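Local coordinates for protein endoribonuclease YbeY (Aquifex aeolicus, PDB 1OZ9) that probably acts as a zinc-dependent endoribonuclease that cuts single-stranded RNA, matures the 3' end of 16S rRNA and takes part in ribosome quality control, at residues G85-S90 with V118-Y123; L112-I117 with N140-K145; Y123-G128 with K134-E139. All coordinates share one frame; numbering follows the deposited sequence.

Contact 1. Residues G85-S90 with V118-Y123; sequences GDVVIS and VHLLGY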
loop_
_atom_site.group_PDB
_atom_site.type_symbol
_atom_site.label_atom_id
_atom_site.label_comp_id
_atom_site.label_asym_id
_atom_site.label_seq_id
_atom_site.Cartn_x
_atom_site.Cartn_y
_atom_site.Cartn_z
ATOM N N GLY A 85 8.512 -3.358 -5.233
ATOM C CA GLY A 85 8.469 -4.111 -4.002
ATOM C C GLY A 85 7.058 -4.465 -3.594
ATOM O O GLY A 85 6.148 -4.519 -4.442
ATOM N N ASP A 86 6.877 -4.700 -2.301
ATOM C CA ASP A 86 5.598 -5.197 -1.804
ATOM C C ASP A 86 4.872 -4.258 -0.868
ATOM O O ASP A 86 5.494 -3.587 -0.056
ATOM C CB ASP A 86 5.813 -6.472 -0.983
ATOM C CG ASP A 86 6.562 -7.537 -1.743
ATOM O OD1 ASP A 86 6.370 -7.621 -2.962
ATOM O OD2 ASP A 86 7.375 -8.303 -1.194
ATOM N N VAL A 87 3.549 -4.307 -0.938
ATOM C CA VAL A 87 2.686 -3.616 0.036
ATOM C C VAL A 87 1.840 -4.714 0.663
ATOM O O VAL A 87 1.206 -5.487 -0.060
ATOM C CB VAL A 87 1.752 -2.618 -0.613
ATOM C CG1 VAL A 87 0.757 -2.099 0.410
ATOM C CG2 VAL A 87 2.573 -1.424 -1.177
ATOM N N VAL A 88 1.843 -4.804 1.992
ATOM C CA VAL A 88 1.101 -5.854 2.686
ATOM C C VAL A 88 0.106 -5.167 3.630
ATOM O O VAL A 88 0.526 -4.357 4.472
ATOM C CB VAL A 88 2.068 -6.709 3.534
ATOM C CG1 VAL A 88 1.307 -7.827 4.287
ATOM C CG2 VAL A 88 3.162 -7.302 2.650
ATOM N N ILE A 89 -1.186 -5.535 3.524
ATOM C CA ILE A 89 -2.248 -4.911 4.296
ATOM C C ILE A 89 -2.998 -5.968 5.086
ATOM O O ILE A 89 -3.256 -7.053 4.566
ATOM C CB ILE A 89 -3.228 -4.266 3.297
ATOM C CG1 ILE A 89 -2.546 -3.040 2.680
ATOM C CG2 ILE A 89 -4.571 -3.919 3.992
ATOM C CD1 ILE A 89 -3.270 -2.441 1.470
ATOM N N SER A 90 -3.347 -5.668 6.323
ATOM C CA SER A 90 -4.142 -6.611 7.086
ATOM C C SER A 90 -5.602 -6.223 6.953
ATOM O O SER A 90 -6.017 -5.122 7.353
ATOM C CB SER A 90 -3.794 -6.595 8.575
ATOM O OG SER A 90 -4.776 -7.380 9.282
ATOM N N VAL A 118 3.161 5.060 -1.585
ATOM C CA VAL A 118 3.955 6.261 -1.334
ATOM C C VAL A 118 5.177 5.948 -0.452
ATOM O O VAL A 118 6.284 6.464 -0.688
ATOM C CB VAL A 118 3.089 7.396 -0.704
ATOM C CG1 VAL A 118 3.970 8.645 -0.360
ATOM C CG2 VAL A 118 1.923 7.756 -1.673
ATOM N N HIS A 119 4.992 5.087 0.544
ATOM C CA HIS A 119 6.106 4.653 1.382
ATOM C C HIS A 119 7.133 3.951 0.520
ATOM O O HIS A 119 8.342 4.093 0.727
ATOM C CB HIS A 119 5.658 3.644 2.436
ATOM C CG HIS A 119 5.279 4.262 3.734
ATOM N ND1 HIS A 119 6.205 4.704 4.648
ATOM C CD2 HIS A 119 4.059 4.518 4.270
ATOM C CE1 HIS A 119 5.576 5.211 5.696
ATOM N NE2 HIS A 119 4.271 5.102 5.494
ATOM N N LEU A 120 6.644 3.156 -0.425
ATOM C CA LEU A 120 7.540 2.367 -1.277
ATOM C C LEU A 120 8.401 3.231 -2.180
ATOM O O LEU A 120 9.480 2.806 -2.608
ATOM C CB LEU A 120 6.739 1.434 -2.189
ATOM C CG LEU A 120 6.594 -0.043 -1.909
ATOM C CD1 LEU A 120 6.056 -0.728 -3.186
ATOM C CD2 LEU A 120 7.907 -0.660 -1.512
ATOM N N LEU A 121 7.910 4.426 -2.494
ATOM C CA LEU A 121 8.647 5.350 -3.321
ATOM C C LEU A 121 9.669 6.114 -2.486
ATOM O O LEU A 121 10.356 7.005 -2.994
ATOM C CB LEU A 121 7.715 6.323 -4.032
ATOM C CG LEU A 121 6.800 5.575 -5.006
ATOM C CD1 LEU A 121 5.867 6.566 -5.659
ATOM C CD2 LEU A 121 7.630 4.775 -6.056
ATOM N N GLY A 122 9.759 5.793 -1.202
ATOM C CA GLY A 122 10.801 6.391 -0.381
ATOM C C GLY A 122 10.429 7.620 0.430
ATOM O O GLY A 122 11.299 8.379 0.844
ATOM N N TYR A 123 9.147 7.824 0.681
ATOM C CA TYR A 123 8.728 8.945 1.530
ATOM C C TYR A 123 8.351 8.355 2.877
ATOM O O TYR A 123 7.915 7.211 2.948
ATOM C CB TYR A 123 7.504 9.644 0.928
ATOM C CG TYR A 123 7.750 10.285 -0.428
ATOM C CD1 TYR A 123 7.844 9.510 -1.577
ATOM C CD2 TYR A 123 7.893 11.660 -0.554
ATOM C CE1 TYR A 123 8.081 10.089 -2.807
ATOM C CE2 TYR A 123 8.129 12.254 -1.794
ATOM C CZ TYR A 123 8.208 11.456 -2.907
ATOM O OH TYR A 123 8.431 12.020 -4.135
#
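The C-terminal end of helix 105-120, which carries two of the predicted zinc ligands, meets the sheet of this metalloprotease-like fold through Leu120, which packs on Gly85, Asp86 and Val87 of strand 81-90. Leu120 points toward the strand and rests its two methyls on it by van der Waals contact. CD1 lies 3.9 Å from Gly85 C, on the backbone. It also meets a side chain, Val87 CG2, at 4.1 Å, and the two side chains lie at a slant to each other. CD2 leans on the next peptide, 4.1 Å from Asp86 O. The side chain of Asp86 points away, and only its carbonyl takes part. Val87 has CG1 anti to the backbone N (chi1 172°), which leaves CG2 to face the leucine. The same CG2 continues the packing onto the helix backbone at Gly116.

Gly85 suits this place. A CB on it would sit only 3.2 Å from Leu120 CD2. Its phi of 136° would also press a CB against the preceding carbonyl oxygen.

Leu120 falls within the sequence HGIVHLLGYDH, which matches the HxxxHxxGxxH spacing of metzincin proteases. His115, His119 and His125 are the predicted zinc ligands. Gly122 ends the helix in a Schellman motif, with Gly122 N bonded to His119 O at 2.9 Å and Tyr123 N reaching back to Val118 O in a weak bond. Its positive phi turns the chain toward His125.

The strand is gripped by neighbours on both flanks. Gly85 and Val87 share backbone bonds with Ser44 of the parallel strand 41-48, and Asp86 with Phe72 of the antiparallel strand 69-78. Leu120 also touches Leu43, so its side chain spans two adjacent strands.

Contact 2. Residues L112-I117 with N140-K145; sequences LIVHGI and NYVLSK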
loop_
_atom_site.group_PDB
_atom_site.type_symbol
_atom_site.label_atom_id
_atom_site.label_comp_id
_atom_site.label_asym_id
_atom_site.label_seq_id
_atom_site.Cartn_x
_atom_site.Cartn_y
_atom_site.Cartn_z
ATOM N N LEU A 112 -5.110 2.512 2.121
ATOM C CA LEU A 112 -3.926 1.843 2.601
ATOM C C LEU A 112 -3.018 1.459 1.437
ATOM O O LEU A 112 -1.798 1.454 1.583
ATOM C CB LEU A 112 -4.293 0.595 3.423
ATOM C CG LEU A 112 -4.863 0.928 4.814
ATOM C CD1 LEU A 112 -5.443 -0.303 5.474
ATOM C CD2 LEU A 112 -3.805 1.576 5.765
ATOM N N ILE A 113 -3.602 1.110 0.291
ATOM C CA ILE A 113 -2.776 0.819 -0.892
ATOM C C ILE A 113 -1.987 2.045 -1.292
ATOM O O ILE A 113 -0.788 1.973 -1.552
ATOM C CB ILE A 113 -3.671 0.403 -2.057
ATOM C CG1 ILE A 113 -4.158 -1.020 -1.817
ATOM C CG2 ILE A 113 -2.905 0.461 -3.405
ATOM C CD1 ILE A 113 -5.345 -1.415 -2.710
ATOM N N VAL A 114 -2.657 3.189 -1.334
ATOM C CA VAL A 114 -1.976 4.449 -1.686
ATOM C C VAL A 114 -0.919 4.759 -0.651
ATOM O O VAL A 114 0.229 5.095 -0.996
ATOM C CB VAL A 114 -3.004 5.596 -1.812
ATOM C CG1 VAL A 114 -2.329 6.966 -2.083
ATOM C CG2 VAL A 114 -3.982 5.241 -2.955
ATOM N N HIS A 115 -1.280 4.622 0.619
ATOM C CA HIS A 115 -0.319 4.922 1.679
ATOM C C HIS A 115 0.923 4.030 1.499
ATOM O O HIS A 115 2.063 4.504 1.579
ATOM C CB HIS A 115 -0.972 4.684 3.036
ATOM C CG HIS A 115 -0.164 5.175 4.195
ATOM N ND1 HIS A 115 -0.246 6.472 4.664
ATOM C CD2 HIS A 115 0.730 4.539 4.989
ATOM C CE1 HIS A 115 0.554 6.608 5.709
ATOM N NE2 HIS A 115 1.168 5.455 5.917
ATOM N N GLY A 116 0.702 2.744 1.241
ATOM C CA GLY A 116 1.814 1.807 1.075
ATOM C C GLY A 116 2.707 2.128 -0.125
ATOM O O GLY A 116 3.941 2.033 -0.054
ATOM N N ILE A 117 2.080 2.521 -1.233
ATOM C CA ILE A 117 2.831 2.820 -2.446
ATOM C C ILE A 117 3.708 4.028 -2.211
ATOM O O ILE A 117 4.872 4.038 -2.626
ATOM C CB ILE A 117 1.903 3.046 -3.637
ATOM C CG1 ILE A 117 1.276 1.708 -4.018
ATOM C CG2 ILE A 117 2.682 3.622 -4.866
ATOM C CD1 ILE A 117 0.215 1.809 -5.075
ATOM N N ASN A 140 -2.289 12.695 -0.930
ATOM C CA ASN A 140 -3.492 13.445 -1.270
ATOM C C ASN A 140 -3.678 13.568 -2.790
ATOM O O ASN A 140 -4.756 13.303 -3.309
ATOM C CB ASN A 140 -3.474 14.801 -0.578
ATOM C CG ASN A 140 -3.876 14.687 0.873
ATOM O OD1 ASN A 140 -4.305 13.633 1.302
ATOM N ND2 ASN A 140 -3.749 15.758 1.626
ATOM N N TYR A 141 -2.608 13.913 -3.502
ATOM C CA TYR A 141 -2.681 13.959 -4.967
ATOM C C TYR A 141 -3.163 12.630 -5.564
ATOM O O TYR A 141 -4.043 12.618 -6.419
ATOM C CB TYR A 141 -1.326 14.339 -5.560
ATOM C CG TYR A 141 -1.259 14.329 -7.086
ATOM C CD1 TYR A 141 -1.700 15.423 -7.822
ATOM C CD2 TYR A 141 -0.758 13.228 -7.781
ATOM C CE1 TYR A 141 -1.640 15.433 -9.204
ATOM C CE2 TYR A 141 -0.684 13.234 -9.183
ATOM C CZ TYR A 141 -1.130 14.337 -9.879
ATOM O OH TYR A 141 -1.080 14.376 -11.265
ATOM N N VAL A 142 -2.587 11.515 -5.132
ATOM C CA VAL A 142 -2.953 10.221 -5.706
ATOM C C VAL A 142 -4.414 9.901 -5.374
ATOM O O VAL A 142 -5.190 9.482 -6.247
ATOM C CB VAL A 142 -2.018 9.115 -5.217
ATOM C CG1 VAL A 142 -2.533 7.754 -5.656
ATOM C CG2 VAL A 142 -0.594 9.373 -5.756
ATOM N N LEU A 143 -4.793 10.140 -4.122
ATOM C CA LEU A 143 -6.178 9.922 -3.713
ATOM C C LEU A 143 -7.127 10.744 -4.588
ATOM O O LEU A 143 -8.164 10.245 -5.018
ATOM C CB LEU A 143 -6.381 10.276 -2.238
ATOM C CG LEU A 143 -5.742 9.293 -1.244
ATOM C CD1 LEU A 143 -5.692 9.909 0.180
ATOM C CD2 LEU A 143 -6.488 7.977 -1.245
ATOM N N SER A 144 -6.768 11.997 -4.863
ATOM C CA SER A 144 -7.620 12.832 -5.689
ATOM C C SER A 144 -7.775 12.239 -7.099
ATOM O O SER A 144 -8.824 12.378 -7.737
ATOM C CB SER A 144 -7.091 14.269 -5.748
ATOM O OG SER A 144 -5.969 14.362 -6.604
ATOM N N LYS A 145 -6.733 11.566 -7.573
ATOM C CA LYS A 145 -6.770 10.969 -8.901
ATOM C C LYS A 145 -7.607 9.693 -8.937
ATOM O O LYS A 145 -8.109 9.303 -10.003
ATOM C CB LYS A 145 -5.350 10.670 -9.394
ATOM C CG LYS A 145 -4.534 11.902 -9.709
ATOM C CD LYS A 145 -4.893 12.481 -11.076
ATOM C CE LYS A 145 -4.658 13.970 -11.096
ATOM N NZ LYS A 145 -4.969 14.600 -12.428
#
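Val142 is the first residue of 140-145 to pack on helix segment 112-117, and it does so against Val114. Their CA atoms are 7.1 Å apart, and both side chains point toward the opposite helix. Val142 CG1 meets Val114 CG1 at 3.7 Å. It also touches the other methyl, with Val114 CG2 at 4.0 Å. The two valines pass one another running in contrary senses. Val142 has CG1 anti to the backbone N (chi1 172°), which turns that methyl to the valine across the interface. Helix 22-35 adds Ala32, which touches Val142.

Leu143 comes next. It starts out to the flank, but its end bends back. Its CD2 reaches Val114 CG2 at 4.1 Å, so Val114 touches two consecutive residues of the other helix. With an alanine here in place of Val114, both of these partners would probably lose their methyl contacts and a gap would open between the helices. Val114 also touches Glu139, just before the segment, and Leu146, just after it.

Ser144 OG turns back to Tyr141 O of its own helix, 2.6 Å away.

No hydrogen bond crosses between the segments. The chemistry is purely apolar, so the fit of branched side chains, not directional bonding, holds 112-117 against 140-145 at Val114, the residue before His115 of the predicted zinc site.

Contact 3. Residues Y123-G128 with K134-E139; sequences YDHEKG and KFRELE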
loop_
_atom_site.group_PDB
_atom_site.type_symbol
_atom_site.label_atom_id
_atom_site.label_comp_id
_atom_site.label_asym_id
_atom_site.label_seq_id
_atom_site.Cartn_x
_atom_site.Cartn_y
_atom_site.Cartn_z
ATOM N N TYR A 123 9.147 7.824 0.681
ATOM C CA TYR A 123 8.728 8.945 1.530
ATOM C C TYR A 123 8.351 8.355 2.877
ATOM O O TYR A 123 7.915 7.211 2.948
ATOM C CB TYR A 123 7.504 9.644 0.928
ATOM C CG TYR A 123 7.750 10.285 -0.428
ATOM C CD1 TYR A 123 7.844 9.510 -1.577
ATOM C CD2 TYR A 123 7.893 11.660 -0.554
ATOM C CE1 TYR A 123 8.081 10.089 -2.807
ATOM C CE2 TYR A 123 8.129 12.254 -1.794
ATOM C CZ TYR A 123 8.208 11.456 -2.907
ATOM O OH TYR A 123 8.431 12.020 -4.135
ATOM N N ASP A 124 8.482 9.122 3.944
ATOM C CA ASP A 124 8.106 8.593 5.251
ATOM C C ASP A 124 7.482 9.766 5.993
ATOM O O ASP A 124 8.027 10.847 5.983
ATOM C CB ASP A 124 9.356 8.084 5.998
ATOM C CG ASP A 124 9.016 7.225 7.230
ATOM O OD1 ASP A 124 7.842 7.178 7.663
ATOM O OD2 ASP A 124 9.882 6.571 7.846
ATOM N N HIS A 125 6.329 9.590 6.610
ATOM C CA HIS A 125 5.742 10.724 7.319
ATOM C C HIS A 125 6.133 10.758 8.783
ATOM O O HIS A 125 5.958 11.771 9.451
ATOM C CB HIS A 125 4.236 10.645 7.235
ATOM C CG HIS A 125 3.692 9.387 7.816
ATOM N ND1 HIS A 125 3.610 8.212 7.103
ATOM C CD2 HIS A 125 3.234 9.111 9.058
ATOM C CE1 HIS A 125 3.114 7.265 7.880
ATOM N NE2 HIS A 125 2.871 7.786 9.068
ATOM N N GLU A 126 6.661 9.650 9.289
ATOM C CA GLU A 126 6.954 9.553 10.725
ATOM C C GLU A 126 7.999 10.531 11.227
ATOM O O GLU A 126 8.047 10.862 12.418
ATOM C CB GLU A 126 7.318 8.122 11.115
ATOM C CG GLU A 126 6.145 7.174 10.941
ATOM C CD GLU A 126 6.424 5.762 11.432
ATOM O OE1 GLU A 126 7.473 5.177 11.045
ATOM O OE2 GLU A 126 5.582 5.238 12.201
ATOM N N LYS A 127 8.846 10.985 10.317
ATOM C CA LYS A 127 9.850 11.963 10.672
ATOM C C LYS A 127 9.138 13.213 11.135
ATOM O O LYS A 127 9.540 13.859 12.106
ATOM C CB LYS A 127 10.684 12.301 9.443
ATOM C CG LYS A 127 11.748 13.371 9.676
ATOM C CD LYS A 127 13.040 12.786 10.272
ATOM C CE LYS A 127 14.262 13.615 9.880
ATOM N NZ LYS A 127 14.649 13.403 8.438
ATOM N N GLY A 128 8.051 13.545 10.451
ATOM C CA GLY A 128 7.365 14.793 10.713
ATOM C C GLY A 128 7.969 15.829 9.780
ATOM O O GLY A 128 8.515 15.473 8.730
ATOM N N LYS A 134 5.730 16.460 2.431
ATOM C CA LYS A 134 5.810 15.891 1.087
ATOM C C LYS A 134 5.084 14.571 0.973
ATOM O O LYS A 134 4.547 14.261 -0.089
ATOM C CB LYS A 134 7.258 15.726 0.622
ATOM C CG LYS A 134 8.076 17.021 0.649
ATOM C CD LYS A 134 7.510 18.094 -0.284
ATOM C CE LYS A 134 7.539 17.656 -1.754
ATOM N NZ LYS A 134 7.623 18.874 -2.637
ATOM N N PHE A 135 5.069 13.778 2.043
ATOM C CA PHE A 135 4.381 12.496 1.998
ATOM C C PHE A 135 2.887 12.726 1.781
ATOM O O PHE A 135 2.258 12.122 0.910
ATOM C CB PHE A 135 4.582 11.723 3.308
ATOM C CG PHE A 135 3.977 10.340 3.293
ATOM C CD1 PHE A 135 4.786 9.201 3.170
ATOM C CD2 PHE A 135 2.613 10.170 3.401
ATOM C CE1 PHE A 135 4.236 7.927 3.166
ATOM C CE2 PHE A 135 2.051 8.879 3.361
ATOM C CZ PHE A 135 2.857 7.771 3.246
ATOM N N ARG A 136 2.325 13.589 2.616
ATOM C CA ARG A 136 0.900 13.868 2.565
ATOM C C ARG A 136 0.478 14.549 1.277
ATOM O O ARG A 136 -0.518 14.170 0.721
ATOM C CB ARG A 136 0.462 14.714 3.768
ATOM C CG ARG A 136 0.509 13.955 5.100
ATOM C CD ARG A 136 -0.208 12.591 5.151
ATOM N NE ARG A 136 -0.225 12.090 6.531
ATOM C CZ ARG A 136 -0.460 10.828 6.905
ATOM N NH1 ARG A 136 -0.715 9.891 6.007
ATOM N NH2 ARG A 136 -0.446 10.516 8.209
ATOM N N GLU A 137 1.216 15.550 0.808
ATOM C CA GLU A 137 0.881 16.124 -0.500
ATOM C C GLU A 137 0.802 15.022 -1.603
ATOM O O GLU A 137 -0.169 14.959 -2.356
ATOM C CB GLU A 137 1.846 17.263 -0.863
ATOM C CG GLU A 137 1.750 18.458 0.098
ATOM C CD GLU A 137 2.638 19.630 -0.286
ATOM O OE1 GLU A 137 3.634 19.384 -1.021
ATOM O OE2 GLU A 137 2.337 20.787 0.143
ATOM N N LEU A 138 1.765 14.097 -1.645
ATOM C CA LEU A 138 1.740 13.051 -2.680
ATOM C C LEU A 138 0.575 12.078 -2.504
ATOM O O LEU A 138 -0.107 11.684 -3.453
ATOM C CB LEU A 138 3.060 12.274 -2.703
ATOM C CG LEU A 138 3.241 11.447 -3.969
ATOM C CD1 LEU A 138 3.167 12.413 -5.157
ATOM C CD2 LEU A 138 4.586 10.739 -3.947
ATOM N N GLU A 139 0.327 11.691 -1.265
ATOM C CA GLU A 139 -0.759 10.794 -0.973
ATOM C C GLU A 139 -2.116 11.435 -1.339
ATOM O O GLU A 139 -2.985 10.797 -1.955
ATOM C CB GLU A 139 -0.679 10.479 0.512
ATOM C CG GLU A 139 -1.750 9.556 1.032
ATOM C CD GLU A 139 -1.544 9.245 2.500
ATOM O OE1 GLU A 139 -1.278 10.195 3.269
ATOM O OE2 GLU A 139 -1.647 8.063 2.883
#
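Aromatic packing comes first: Phe135 of helix 129-147 receives the edge of His125 on its face. The ring centroids are 5.0 Å apart and the planes stand at 68°. ND1 is the atom that points in, over the centre of the phenyl ring. In His125 a chi1 of 59° sets CG on the side flanked by both the backbone N and C, and its side chain runs alongside that of Phe135. The other aromatic residue is Tyr123. Leu138 CD2 makes a CH-pi contact over one face of its ring, 4.1 Å from the centroid. The leucine runs roughly perpendicular to the tyrosine.

Apolar and backbone contacts fill in around Phe135. Tyr123 CB touches Phe135 CD1 at 3.6 Å. The backbone N of His125 is buried here without a partner in the model, 3.8 Å from Phe135 CD1.

A charged group stacks on the histidine. The guanidinium of Arg136 lies nearly flat on the His125 ring, with planes at 21° and centres 4.7 Å apart. Glu126 CG lies over the opposite face, near the rim. Arg136 NH1 is in turn bonded to Glu139 OE1 at 2.8 Å in a salt bridge. Glu139 OE1 receives the bond on its syn lone pair and lies close to the guanidinium plane of Arg136. The other carboxylate oxygen, OE2, is hydrogen-bonded to His115 ND1.

Local hydrogen bonds shape the loop. Asp124 OD1 accepts from Glu126 N at 3.2 Å, an Asx turn, and a type I turn follows from His125 to Gly128.

No hydrogen bond crosses the contact. His125, a predicted zinc ligand beside His115 and His119, is thus placed by the face of Phe135 and the stacked guanidinium of Arg136. Glu139 would probably offset part of that cation's charge near the predicted zinc site.

From the N terminus, strand 81-90 opens contact 1. Helix 105-120 then opens contact 2 at 112-117. The end of that helix and the turn after it, at 118-123, close contact 1 over a loop of mostly helix. Contacts 1 and 2 therefore cross. Contact 3 starts at Tyr123, where contact 1 ends, and closes within a few residues on helix 129-147. Further along this helix, 140-145 closes contact 2, so contact 3 is nested inside it. Contact 1 ties helix 105-120 to the sheet, contact 2 ties that helix to helix 129-147, and contact 3 ties the loop between them to helix 129-147. The three predicted zinc-binding histidines lie one in each of 118-123, 112-117 and 123-128.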